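Local coordinates for protein enoyl-CoA hydratase (Mycobacterium thermoresistibile, PDB 3T3W) that probably acts as a hydratase of enoyl-CoA thioesters in lipid metabolism, has the crotonase fold and carries a bound zinc ion, at residues E102-L107 and V162-G166; L49-D53 and Y109-W113; L93-I98 and H256-M260; F77-H81 and G131-C136. The contacts are given in a common frame with arbitrary orientation. Numbering follows the deposited sequence.

Helix 95-115 is the common thread of this example, since interactions 1, 2 and 3 each use a different part of it. Interactions 1 and 3 share the zinc ion and its water, with Glu-102 OE2 3.1 Å from His-256 NE2, although their centres lie about 15 Å apart. One turn further on, a salt bridge of 2.8 Å from Arg-105 NE to Asp-50 OD1 ties interaction 1 to interaction 2. Interaction 4 forms the probable oxyanion hole; it meets interaction 1 where Tyr-106 CE1 approaches His-81 NE2 at 3.4 Å, and interaction 2 through Ser-110 OG and Leu-134 O at 2.9 Å. Water 3 in that presumed hole lies 8.4 Å from ZN.

Interaction 1 (E102-L107 and V162-G166); sequences ESRRYL and VEYHG. With ZN (zinc ion), chain T.
The segment 102-107, the helical half of a zinc site in the crotonase fold, contains a wider pi-type turn at 103-107, so that Glu-102 O accepts from both Tyr-106 N and Leu-107 N, each at 3.1 Å. Its partner, 162-166, is an irregular loop that folds into an inverse gamma turn centred on His-165, with Gly-166 N bonded to Tyr-164 O at 2.9 Å. The backbones come nearest at Leu-107 and Tyr-164, whose CA atoms are 5.9 Å apart. Helix and loop build the site jointly, and helix 241-263 adds His-252 and His-256. Glu-102, with chi1 m and chi2 t, extends to chelate ZN through OE1 at 2.2 Å and OE2 at 2.1 Å; Gln-253 also hydrogen-bonds its OE2. Glu-163, m then p, bends back to the same metal. Without the cation two carboxylates would hardly be this close: Glu-102 OE1 and Glu-163 OE2 are 3.0 Å apart with no hydrogen bond between them. The Tyr-106 ring (chi1 m) lies alongside, its CD2 3.4 Å from Glu-163 OE2. Farther from the metal the contact turns apolar, where Leu-107 (t, p) places CD1 3.9 Å from Glu-163 O and 4.3 Å from Tyr-164 CD1. The coordination sphere also includes Glu-163 OE2 and the oxygen of water 1, both 2.1 Å from ZN.

Interaction 2 (L49-D53 and Y109-W113); sequences LDELD and YSLRW
Asp-53 lays its CB over the face of the Tyr-109 ring, a CH-pi contact 4.0 Å from the centroid. The helical segments run nearly parallel, with an axis crossing of 18° and closest approach of 11.2 Å; Asp-53 and Tyr-109 are in register, CA to CA 6.7 Å. With chi1 t, the Asp-53 carboxylate receives three hydrogen bonds from 109-113: Trp-113 NE1 to OD1 at 2.9 Å, Arg-112 NE to OD1 at 3.2 Å and Arg-112 NH1 to OD2 at 2.9 Å, the latter two a bidentate salt bridge. Tyr-109 OH donates to Asp-50 OD1 (2.6 Å), which also pairs with Arg-105, and water 2 donates further to Asp-53 OD2 (2.7 Å) and Tyr-109 OH (2.9 Å). Beside these polar bonds, Leu-52 CD2 and Leu-49 CD2 meet Trp-113 CH2 at 3.8 and 4.2 Å. Since helix 46-61 joins parallel strands 30-35 and 67-72, and helix 95-115 joins 67-72 and 120-124, this is the packing of helices from consecutive beta-alpha-beta crossovers in the crotonase fold.

Interaction 3 (L93-I98 and H256-M260); sequences LTLEFI and HGNAM. With ZN (zinc ion), chain T.
Apolar contacts dominate. The chain enters 93-98 in an extended conformation and turns helical at Leu-95; 256-260 is helical throughout, and the closest CA pair is Leu-95 with Gly-257 at 6.1 Å. Met-260, with chi1 m and chi2 t, reaches into the start of the partner helix: its CE lies 3.8 Å from Leu-93 CG, while its SD is 3.5 Å from Ile-98 CD1. The same CE is also in van der Waals contact with a carbonyl oxygen, Leu-93 O, at 3.3 Å. Leu-95 (t, p) points CD1 at the other backbone, 3.6 Å from His-256 CB and 3.8 Å from Gly-257 N. An ideal CB on Gly-257 would sit only 3.3 Å from Leu-95 CD2, so the glycine permits this close approach. The helices so joined are the start of 95-115 and the C-terminal helix 241-263 of the crotonase fold, and the junction also faces a neighbouring subunit, whose Asn-258 OD1 accepts from Glu-96 N. Among aromatic contacts, Ile-98 CG2 stands over the face of the His-256 ring, 4.0 Å from its centroid, a CH-pi contact. No hydrogen bond crosses between the segments; within 93-98, Thr-94 is the N-cap, its OG1 accepting from Phe-97 N at 3.3 Å. In metal coordination, His-256 (chi1 m) offers NE2 to ZN at 2.1 Å, while its ND1 is hydrogen-bonded to Pro-266 O.

Interaction 4 (F77-H81 and G131-C136); sequences FSAGH and GGLLLC
The loop 77-81 meets the Gly-131/Gly-132 pair leading into helix 133-136 to form what is probably the oxyanion hole, as in crotonase-fold relatives: the amides of His-81 and Gly-131, whose counterparts hold the thioester carbonyl oxygen. The backbones are in direct contact, Gly-80 CA being 4.0 Å from Gly-131 CA and 3.6 Å from Gly-132 N. Phe-77, chi1 t, swings its ring to the helix, with CE2 3.6 Å from Gly-132 O, 4.1 Å from Leu-135 CB and 4.0 Å from Cys-136 CB; Cys-136 SG (chi1 p) makes an oblique sulfur-aromatic contact 5.3 Å from the ring centroid. Ser-78, also t, turns OG back to accept from Gly-80 N at 3.1 Å, an ST turn, and Asn-42 O bonds the same hydroxyl; Ser-78 CB packs 3.8 Å from Gly-132 CA. Gly-80 adopts phi/psi 105/-154, where a CB would be jammed against the carbonyl O of Ala-79. His-81, with chi1 m and chi2 147°, sets its ring so that Gly-131 CA lies over the face, 3.8 Å from the centroid and 19° off the normal, a CH-pi contact, with Leu-134 CD2 4.2 Å from NE2. A CB on Gly-131 would clash with His-81 CD2 (2.5 Å), and one on Gly-132 with Ser-78 O (2.9 Å). Water 3 sits where the carbonyl oxygen would be expected, accepting from His-81 N at 2.8 Å and Gly-131 N at 2.9 Å.

Interaction 1 (E102-L107 and V162-G166)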
loop_
_atom_site.group_PDB
_atom_site.type_symbol
_atom_site.label_atom_id
_atom_site.label_comp_id
_atom_site.label_asym_id
_atom_site.label_seq_id
_atom_site.Cartn_x
_atom_site.Cartn_y
_atom_site.Cartn_z
ATOM N N GLU F 102 26.834 0.896 5.046
ATOM C CA GLU F 102 25.904 -0.236 5.053
ATOM C C GLU F 102 24.842 -0.038 3.970
ATOM O O GLU F 102 24.373 -1.021 3.362
ATOM C CB GLU F 102 25.239 -0.379 6.424
ATOM C CG GLU F 102 26.210 -0.818 7.532
ATOM C CD GLU F 102 25.528 -1.503 8.711
ATOM O OE1 GLU F 102 26.260 -2.252 9.447
ATOM O OE2 GLU F 102 24.294 -1.330 8.912
ATOM N N SER F 103 24.460 1.206 3.699
ATOM C CA SER F 103 23.449 1.426 2.665
ATOM C C SER F 103 23.954 0.965 1.296
ATOM O O SER F 103 23.161 0.507 0.464
ATOM C CB SER F 103 22.882 2.854 2.624
ATOM O OG SER F 103 23.818 3.750 2.122
ATOM N N ARG F 104 25.250 1.076 1.063
ATOM C CA ARG F 104 25.846 0.683 -0.197
ATOM C C ARG F 104 26.072 -0.829 -0.257
ATOM O O ARG F 104 25.491 -1.544 -1.093
ATOM C CB ARG F 104 27.170 1.435 -0.406
ATOM C CG ARG F 104 27.897 1.054 -1.694
ATOM C CD ARG F 104 29.319 1.617 -1.744
ATOM N NE ARG F 104 30.101 0.962 -2.807
ATOM C CZ ARG F 104 31.417 1.074 -2.965
ATOM N NH1 ARG F 104 32.134 1.822 -2.120
ATOM N NH2 ARG F 104 32.029 0.440 -3.973
ATOM N N ARG F 105 26.898 -1.355 0.626
ATOM C CA ARG F 105 27.331 -2.760 0.422
ATOM C C ARG F 105 26.378 -3.833 0.954
ATOM O O ARG F 105 26.475 -4.990 0.550
ATOM C CB ARG F 105 28.712 -2.984 1.009
ATOM C CG ARG F 105 29.773 -2.197 0.272
ATOM C CD ARG F 105 31.144 -2.668 0.746
ATOM N NE ARG F 105 32.238 -2.176 -0.068
ATOM C CZ ARG F 105 32.958 -1.091 0.170
ATOM N NH1 ARG F 105 32.679 -0.301 1.208
ATOM N NH2 ARG F 105 34.007 -0.820 -0.622
ATOM N N TYR F 106 25.476 -3.460 1.854
ATOM C CA TYR F 106 24.526 -4.389 2.374
ATOM C C TYR F 106 23.208 -4.171 1.592
ATOM O O TYR F 106 22.841 -4.987 0.716
ATOM C CB TYR F 106 24.418 -4.248 3.890
ATOM C CG TYR F 106 25.738 -4.503 4.640
ATOM C CD1 TYR F 106 26.732 -5.311 4.077
ATOM C CD2 TYR F 106 25.957 -3.992 5.926
ATOM C CE1 TYR F 106 27.902 -5.551 4.766
ATOM C CE2 TYR F 106 27.124 -4.247 6.623
ATOM C CZ TYR F 106 28.096 -5.022 6.024
ATOM O OH TYR F 106 29.279 -5.307 6.691
ATOM N N LEU F 107 22.581 -3.028 1.774
ATOM C CA LEU F 107 21.235 -2.820 1.212
ATOM C C LEU F 107 21.206 -2.696 -0.320
ATOM O O LEU F 107 20.466 -3.438 -1.003
ATOM C CB LEU F 107 20.611 -1.581 1.838
ATOM C CG LEU F 107 19.123 -1.357 1.546
ATOM C CD1 LEU F 107 18.312 -2.485 2.134
ATOM C CD2 LEU F 107 18.665 -0.032 2.125
ATOM N N VAL F 162 19.183 -8.171 10.651
ATOM C CA VAL F 162 20.133 -7.614 9.649
ATOM C C VAL F 162 19.484 -6.541 8.766
ATOM O O VAL F 162 18.249 -6.271 8.828
ATOM C CB VAL F 162 20.755 -8.730 8.785
ATOM C CG1 VAL F 162 21.641 -9.647 9.673
ATOM C CG2 VAL F 162 19.658 -9.540 8.070
ATOM N N GLU F 163 20.333 -5.942 7.927
ATOM C CA GLU F 163 20.007 -4.693 7.232
ATOM C C GLU F 163 18.933 -4.818 6.168
ATOM O O GLU F 163 18.275 -3.819 5.836
ATOM C CB GLU F 163 21.290 -4.200 6.534
ATOM C CG GLU F 163 22.381 -3.692 7.477
ATOM C CD GLU F 163 23.303 -4.753 8.115
ATOM O OE1 GLU F 163 23.070 -5.973 7.948
ATOM O OE2 GLU F 163 24.243 -4.330 8.839
ATOM N N TYR F 164 18.764 -6.016 5.616
ATOM C CA TYR F 164 17.848 -6.321 4.525
ATOM C C TYR F 164 16.831 -7.278 5.133
ATOM O O TYR F 164 17.118 -8.475 5.356
ATOM C CB TYR F 164 18.620 -6.986 3.394
ATOM C CG TYR F 164 17.880 -7.389 2.125
ATOM C CD1 TYR F 164 17.934 -6.593 0.988
ATOM C CD2 TYR F 164 17.237 -8.615 2.008
ATOM C CE1 TYR F 164 17.308 -6.965 -0.207
ATOM C CE2 TYR F 164 16.654 -9.022 0.805
ATOM C CZ TYR F 164 16.700 -8.187 -0.313
ATOM O OH TYR F 164 16.148 -8.559 -1.525
ATOM N N HIS F 165 15.676 -6.734 5.467
ATOM C CA HIS F 165 14.680 -7.470 6.228
ATOM C C HIS F 165 13.827 -8.354 5.320
ATOM O O HIS F 165 12.675 -8.063 5.029
ATOM C CB HIS F 165 13.805 -6.535 7.087
ATOM C CG HIS F 165 12.917 -7.280 8.051
ATOM N ND1 HIS F 165 13.337 -7.630 9.299
ATOM C CD2 HIS F 165 11.668 -7.866 7.879
ATOM C CE1 HIS F 165 12.361 -8.348 9.893
ATOM N NE2 HIS F 165 11.352 -8.498 9.026
ATOM N N GLY F 166 14.390 -9.492 4.940
ATOM C CA GLY F 166 13.661 -10.543 4.244
ATOM C C GLY F 166 12.820 -11.390 5.202
ATOM O O GLY F 166 11.940 -12.120 4.769
HETATM ZN ZN ZN T . 24.340 -2.863 10.371
HETATM O O HOH W 1 24.925 -4.546 11.506
#

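Interaction 2 (L49-D53 and Y109-W113)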
loop_
_atom_site.group_PDB
_atom_site.type_symbol
_atom_site.label_atom_id
_atom_site.label_comp_id
_atom_site.label_asym_id
_atom_site.label_seq_id
_atom_site.Cartn_x
_atom_site.Cartn_y
_atom_site.Cartn_z
ATOM N N LEU F 49 32.520 -8.407 -0.815
ATOM C CA LEU F 49 31.216 -7.944 -1.308
ATOM C C LEU F 49 31.344 -7.147 -2.608
ATOM O O LEU F 49 30.548 -7.329 -3.532
ATOM C CB LEU F 49 30.525 -7.138 -0.215
ATOM C CG LEU F 49 29.974 -7.982 0.939
ATOM C CD1 LEU F 49 29.527 -7.086 2.102
ATOM C CD2 LEU F 49 28.816 -8.839 0.454
ATOM N N ASP F 50 32.382 -6.320 -2.718
ATOM C CA ASP F 50 32.657 -5.631 -3.996
ATOM C C ASP F 50 32.929 -6.625 -5.129
ATOM O O ASP F 50 32.431 -6.470 -6.252
ATOM C CB ASP F 50 33.835 -4.663 -3.893
ATOM C CG ASP F 50 33.573 -3.483 -2.985
ATOM O OD1 ASP F 50 32.417 -3.206 -2.613
ATOM O OD2 ASP F 50 34.596 -2.841 -2.610
ATOM N N GLU F 51 33.691 -7.673 -4.826
ATOM C CA GLU F 51 34.037 -8.666 -5.821
ATOM C C GLU F 51 32.800 -9.499 -6.223
ATOM O O GLU F 51 32.586 -9.849 -7.408
ATOM C CB GLU F 51 35.179 -9.536 -5.266
ATOM C CG GLU F 51 35.831 -10.417 -6.262
ATOM C CD GLU F 51 37.018 -11.244 -5.731
ATOM O OE1 GLU F 51 37.482 -11.006 -4.594
ATOM O OE2 GLU F 51 37.447 -12.151 -6.492
ATOM N N LEU F 52 31.976 -9.804 -5.226
ATOM C CA LEU F 52 30.739 -10.553 -5.464
ATOM C C LEU F 52 29.790 -9.716 -6.316
ATOM O O LEU F 52 29.165 -10.215 -7.278
ATOM C CB LEU F 52 30.072 -10.886 -4.116
ATOM C CG LEU F 52 28.722 -11.624 -4.125
ATOM C CD1 LEU F 52 28.811 -12.904 -5.001
ATOM C CD2 LEU F 52 28.216 -12.001 -2.718
ATOM N N ASP F 53 29.667 -8.425 -5.987
ATOM C CA ASP F 53 28.844 -7.524 -6.808
ATOM C C ASP F 53 29.309 -7.469 -8.271
ATOM O O ASP F 53 28.494 -7.502 -9.227
ATOM C CB ASP F 53 28.824 -6.117 -6.219
ATOM C CG ASP F 53 27.840 -5.218 -6.927
ATOM O OD1 ASP F 53 26.632 -5.552 -7.061
ATOM O OD2 ASP F 53 28.296 -4.177 -7.396
ATOM N N TYR F 109 23.505 -3.333 -2.667
ATOM C CA TYR F 109 24.022 -4.501 -3.366
ATOM C C TYR F 109 22.982 -5.603 -3.398
ATOM O O TYR F 109 22.732 -6.173 -4.434
ATOM C CB TYR F 109 25.275 -5.015 -2.678
ATOM C CG TYR F 109 26.595 -4.309 -3.016
ATOM C CD1 TYR F 109 26.651 -3.113 -3.733
ATOM C CD2 TYR F 109 27.807 -4.842 -2.559
ATOM C CE1 TYR F 109 27.871 -2.474 -4.003
ATOM C CE2 TYR F 109 29.030 -4.204 -2.835
ATOM C CZ TYR F 109 29.063 -3.031 -3.540
ATOM O OH TYR F 109 30.293 -2.382 -3.793
ATOM N N SER F 110 22.390 -5.902 -2.249
ATOM C CA SER F 110 21.457 -7.022 -2.152
ATOM C C SER F 110 20.214 -6.739 -3.021
ATOM O O SER F 110 19.723 -7.639 -3.709
ATOM C CB SER F 110 21.095 -7.336 -0.707
ATOM O OG SER F 110 22.143 -7.988 -0.002
ATOM N N LEU F 111 19.718 -5.499 -3.018
ATOM C CA LEU F 111 18.598 -5.148 -3.902
ATOM C C LEU F 111 18.955 -5.242 -5.390
ATOM O O LEU F 111 18.160 -5.737 -6.184
ATOM C CB LEU F 111 18.028 -3.762 -3.543
ATOM C CG LEU F 111 17.094 -3.756 -2.341
ATOM C CD1 LEU F 111 16.819 -2.292 -1.931
ATOM C CD2 LEU F 111 15.774 -4.495 -2.628
ATOM N N ARG F 112 20.161 -4.827 -5.753
ATOM C CA ARG F 112 20.600 -4.921 -7.108
ATOM C C ARG F 112 20.630 -6.382 -7.561
ATOM O O ARG F 112 20.134 -6.703 -8.652
ATOM C CB ARG F 112 21.999 -4.310 -7.269
ATOM C CG ARG F 112 22.473 -4.477 -8.677
ATOM C CD ARG F 112 23.453 -3.430 -9.071
ATOM N NE ARG F 112 24.653 -3.348 -8.270
ATOM C CZ ARG F 112 24.992 -2.300 -7.517
ATOM N NH1 ARG F 112 26.171 -2.266 -6.906
ATOM N NH2 ARG F 112 24.161 -1.277 -7.357
ATOM N N TRP F 113 21.133 -7.281 -6.719
ATOM C CA TRP F 113 21.155 -8.711 -7.102
ATOM C C TRP F 113 19.743 -9.282 -7.250
ATOM O O TRP F 113 19.451 -10.043 -8.199
ATOM C CB TRP F 113 21.924 -9.507 -6.077
ATOM C CG TRP F 113 23.305 -8.970 -5.842
ATOM C CD1 TRP F 113 24.112 -8.225 -6.704
ATOM C CD2 TRP F 113 24.068 -9.106 -4.608
ATOM N NE1 TRP F 113 25.317 -7.900 -6.081
ATOM C CE2 TRP F 113 25.344 -8.427 -4.823
ATOM C CE3 TRP F 113 23.811 -9.708 -3.382
ATOM C CZ2 TRP F 113 26.309 -8.345 -3.821
ATOM C CZ3 TRP F 113 24.784 -9.626 -2.386
ATOM C CH2 TRP F 113 26.013 -8.961 -2.609
HETATM O O HOH W 2 30.407 -2.658 -6.688
#

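Interaction 3 (L93-I98 and H256-M260)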
loop_
_atom_site.group_PDB
_atom_site.type_symbol
_atom_site.label_atom_id
_atom_site.label_comp_id
_atom_site.label_asym_id
_atom_site.label_seq_id
_atom_site.Cartn_x
_atom_site.Cartn_y
_atom_site.Cartn_z
ATOM N N LEU F 93 34.117 7.821 14.820
ATOM C CA LEU F 93 33.123 6.998 14.123
ATOM C C LEU F 93 31.726 7.553 14.369
ATOM O O LEU F 93 31.342 7.750 15.519
ATOM C CB LEU F 93 33.174 5.565 14.611
ATOM C CG LEU F 93 32.244 4.577 13.930
ATOM C CD1 LEU F 93 32.516 4.579 12.431
ATOM C CD2 LEU F 93 32.455 3.200 14.539
ATOM N N THR F 94 30.965 7.778 13.292
ATOM C CA THR F 94 29.672 8.443 13.391
ATOM C C THR F 94 28.596 7.537 12.793
ATOM O O THR F 94 28.882 6.678 11.936
ATOM C CB THR F 94 29.655 9.789 12.631
ATOM O OG1 THR F 94 29.836 9.544 11.219
ATOM C CG2 THR F 94 30.729 10.802 13.214
ATOM N N LEU F 95 27.348 7.714 13.205
ATOM C CA LEU F 95 26.283 6.953 12.586
ATOM C C LEU F 95 26.190 7.250 11.084
ATOM O O LEU F 95 25.837 6.365 10.311
ATOM C CB LEU F 95 24.924 7.160 13.276
ATOM C CG LEU F 95 23.788 6.259 12.807
ATOM C CD1 LEU F 95 24.082 4.754 12.960
ATOM C CD2 LEU F 95 22.497 6.580 13.556
ATOM N N GLU F 96 26.466 8.486 10.671
ATOM C CA GLU F 96 26.407 8.841 9.243
ATOM C C GLU F 96 27.310 7.919 8.399
ATOM O O GLU F 96 26.944 7.460 7.301
ATOM C CB GLU F 96 26.791 10.318 9.063
ATOM C CG GLU F 96 27.063 10.741 7.619
ATOM C CD GLU F 96 27.503 12.192 7.434
ATOM O OE1 GLU F 96 28.051 12.812 8.354
ATOM O OE2 GLU F 96 27.315 12.704 6.309
ATOM N N PHE F 97 28.491 7.656 8.929
ATOM C CA PHE F 97 29.500 6.832 8.274
ATOM C C PHE F 97 29.025 5.384 8.164
ATOM O O PHE F 97 29.090 4.779 7.091
ATOM C CB PHE F 97 30.831 6.945 9.038
ATOM C CG PHE F 97 31.942 6.111 8.446
ATOM C CD1 PHE F 97 32.854 6.684 7.575
ATOM C CD2 PHE F 97 32.089 4.789 8.804
ATOM C CE1 PHE F 97 33.915 5.939 7.046
ATOM C CE2 PHE F 97 33.124 4.013 8.258
ATOM C CZ PHE F 97 34.032 4.596 7.380
ATOM N N ILE F 98 28.497 4.835 9.262
ATOM C CA ILE F 98 27.984 3.467 9.268
ATOM C C ILE F 98 26.779 3.353 8.315
ATOM O O ILE F 98 26.684 2.416 7.517
ATOM C CB ILE F 98 27.539 3.010 10.678
ATOM C CG1 ILE F 98 28.751 2.904 11.613
ATOM C CG2 ILE F 98 26.839 1.661 10.596
ATOM C CD1 ILE F 98 28.359 3.127 13.045
ATOM N N HIS F 256 22.242 0.577 15.636
ATOM C CA HIS F 256 23.603 1.091 15.636
ATOM C C HIS F 256 23.709 2.371 16.415
ATOM O O HIS F 256 24.680 2.559 17.165
ATOM C CB HIS F 256 24.138 1.350 14.235
ATOM C CG HIS F 256 24.441 0.107 13.461
ATOM N ND1 HIS F 256 25.323 -0.836 13.920
ATOM C CD2 HIS F 256 23.963 -0.365 12.257
ATOM C CE1 HIS F 256 25.410 -1.824 13.020
ATOM N NE2 HIS F 256 24.598 -1.546 11.998
ATOM N N GLY F 257 22.743 3.273 16.225
ATOM C CA GLY F 257 22.716 4.528 16.948
ATOM C C GLY F 257 22.679 4.313 18.445
ATOM O O GLY F 257 23.415 4.953 19.229
ATOM N N ASN F 258 21.863 3.374 18.875
ATOM C CA ASN F 258 21.816 3.111 20.298
ATOM C C ASN F 258 23.090 2.465 20.845
ATOM O O ASN F 258 23.589 2.845 21.930
ATOM C CB ASN F 258 20.633 2.239 20.656
ATOM C CG ASN F 258 20.430 2.129 22.149
ATOM O OD1 ASN F 258 20.260 3.129 22.812
ATOM N ND2 ASN F 258 20.441 0.901 22.676
ATOM N N ALA F 259 23.632 1.503 20.122
ATOM C CA ALA F 259 24.864 0.794 20.552
ATOM C C ALA F 259 26.006 1.784 20.702
ATOM O O ALA F 259 26.778 1.733 21.682
ATOM C CB ALA F 259 25.230 -0.284 19.544
ATOM N N MET F 260 26.081 2.745 19.774
ATOM C CA MET F 260 27.120 3.801 19.859
ATOM C C MET F 260 26.903 4.719 21.059
ATOM O O MET F 260 27.882 5.110 21.741
ATOM C CB MET F 260 27.189 4.631 18.589
ATOM C CG MET F 260 27.580 3.826 17.379
ATOM S SD MET F 260 27.476 4.855 15.900
ATOM C CE MET F 260 29.174 5.373 16.001
HETATM ZN ZN ZN T . 24.340 -2.863 10.371
HETATM O O HOH W 1 24.925 -4.546 11.506
#

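Interaction 4 (F77-H81 and G131-C136)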
loop_
_atom_site.group_PDB
_atom_site.type_symbol
_atom_site.label_atom_id
_atom_site.label_comp_id
_atom_site.label_asym_id
_atom_site.label_seq_id
_atom_site.Cartn_x
_atom_site.Cartn_y
_atom_site.Cartn_z
ATOM N N PHE F 77 28.090 -22.035 4.145
ATOM C CA PHE F 77 27.739 -21.051 3.158
ATOM C C PHE F 77 28.285 -19.643 3.497
ATOM O O PHE F 77 28.995 -19.056 2.702
ATOM C CB PHE F 77 26.209 -21.005 3.000
ATOM C CG PHE F 77 25.733 -20.001 1.963
ATOM C CD1 PHE F 77 25.820 -20.290 0.600
ATOM C CD2 PHE F 77 25.181 -18.792 2.343
ATOM C CE1 PHE F 77 25.362 -19.391 -0.357
ATOM C CE2 PHE F 77 24.682 -17.905 1.387
ATOM C CZ PHE F 77 24.814 -18.189 0.044
ATOM N N SER F 78 27.924 -19.114 4.657
ATOM C CA SER F 78 28.498 -17.839 5.150
ATOM C C SER F 78 28.183 -17.583 6.610
ATOM O O SER F 78 27.018 -17.592 7.033
ATOM C CB SER F 78 28.028 -16.650 4.336
ATOM O OG SER F 78 28.652 -15.435 4.836
ATOM N N ALA F 79 29.235 -17.296 7.361
ATOM C CA ALA F 79 29.140 -16.906 8.768
ATOM C C ALA F 79 28.644 -15.467 8.934
ATOM O O ALA F 79 28.400 -15.040 10.075
ATOM C CB ALA F 79 30.506 -17.084 9.458
ATOM N N GLY F 80 28.483 -14.738 7.828
ATOM C CA GLY F 80 27.968 -13.346 7.858
ATOM C C GLY F 80 29.030 -12.288 7.645
ATOM O O GLY F 80 30.075 -12.546 7.036
ATOM N N HIS F 81 28.773 -11.098 8.165
ATOM C CA HIS F 81 29.665 -9.968 7.936
ATOM C C HIS F 81 30.892 -10.071 8.815
ATOM O O HIS F 81 30.797 -10.444 9.985
ATOM C CB HIS F 81 28.950 -8.665 8.237
ATOM C CG HIS F 81 27.755 -8.407 7.341
ATOM N ND1 HIS F 81 26.635 -7.737 7.765
ATOM C CD2 HIS F 81 27.524 -8.784 6.024
ATOM C CE1 HIS F 81 25.748 -7.685 6.728
ATOM N NE2 HIS F 81 26.280 -8.341 5.674
ATOM N N GLY F 131 24.345 -11.869 8.117
ATOM C CA GLY F 131 24.695 -11.355 6.775
ATOM C C GLY F 131 24.717 -12.404 5.664
ATOM O O GLY F 131 24.603 -12.060 4.498
ATOM N N GLY F 132 24.928 -13.676 5.970
ATOM C CA GLY F 132 24.749 -14.752 4.979
ATOM C C GLY F 132 23.399 -14.693 4.232
ATOM O O GLY F 132 23.292 -15.000 3.021
ATOM N N LEU F 133 22.367 -14.292 4.960
ATOM C CA LEU F 133 21.018 -14.176 4.403
ATOM C C LEU F 133 20.939 -13.113 3.324
ATOM O O LEU F 133 20.092 -13.185 2.418
ATOM C CB LEU F 133 20.023 -13.877 5.525
ATOM C CG LEU F 133 19.949 -14.989 6.596
ATOM C CD1 LEU F 133 19.289 -14.459 7.853
ATOM C CD2 LEU F 133 19.170 -16.198 6.026
ATOM N N LEU F 134 21.800 -12.103 3.403
ATOM C CA LEU F 134 21.856 -11.059 2.372
ATOM C C LEU F 134 22.442 -11.565 1.064
ATOM O O LEU F 134 22.270 -10.916 0.031
ATOM C CB LEU F 134 22.637 -9.829 2.857
ATOM C CG LEU F 134 21.821 -8.774 3.565
ATOM C CD1 LEU F 134 21.253 -9.338 4.868
ATOM C CD2 LEU F 134 22.606 -7.510 3.825
ATOM N N LEU F 135 23.069 -12.744 1.084
ATOM C CA LEU F 135 23.594 -13.332 -0.143
ATOM C C LEU F 135 22.579 -14.269 -0.799
ATOM O O LEU F 135 22.496 -14.278 -2.020
ATOM C CB LEU F 135 24.897 -14.064 0.105
ATOM C CG LEU F 135 25.991 -13.268 0.873
ATOM C CD1 LEU F 135 27.315 -14.065 0.891
ATOM C CD2 LEU F 135 26.194 -11.861 0.268
ATOM N N CYS F 136 21.841 -15.069 -0.019
ATOM C CA CYS F 136 20.927 -16.031 -0.594
ATOM C C CYS F 136 19.522 -15.461 -0.808
ATOM O O CYS F 136 18.880 -15.804 -1.817
ATOM C CB CYS F 136 20.882 -17.345 0.220
ATOM S SG CYS F 136 20.363 -17.198 1.925
HETATM O O HOH W 3 26.475 -10.919 9.772
#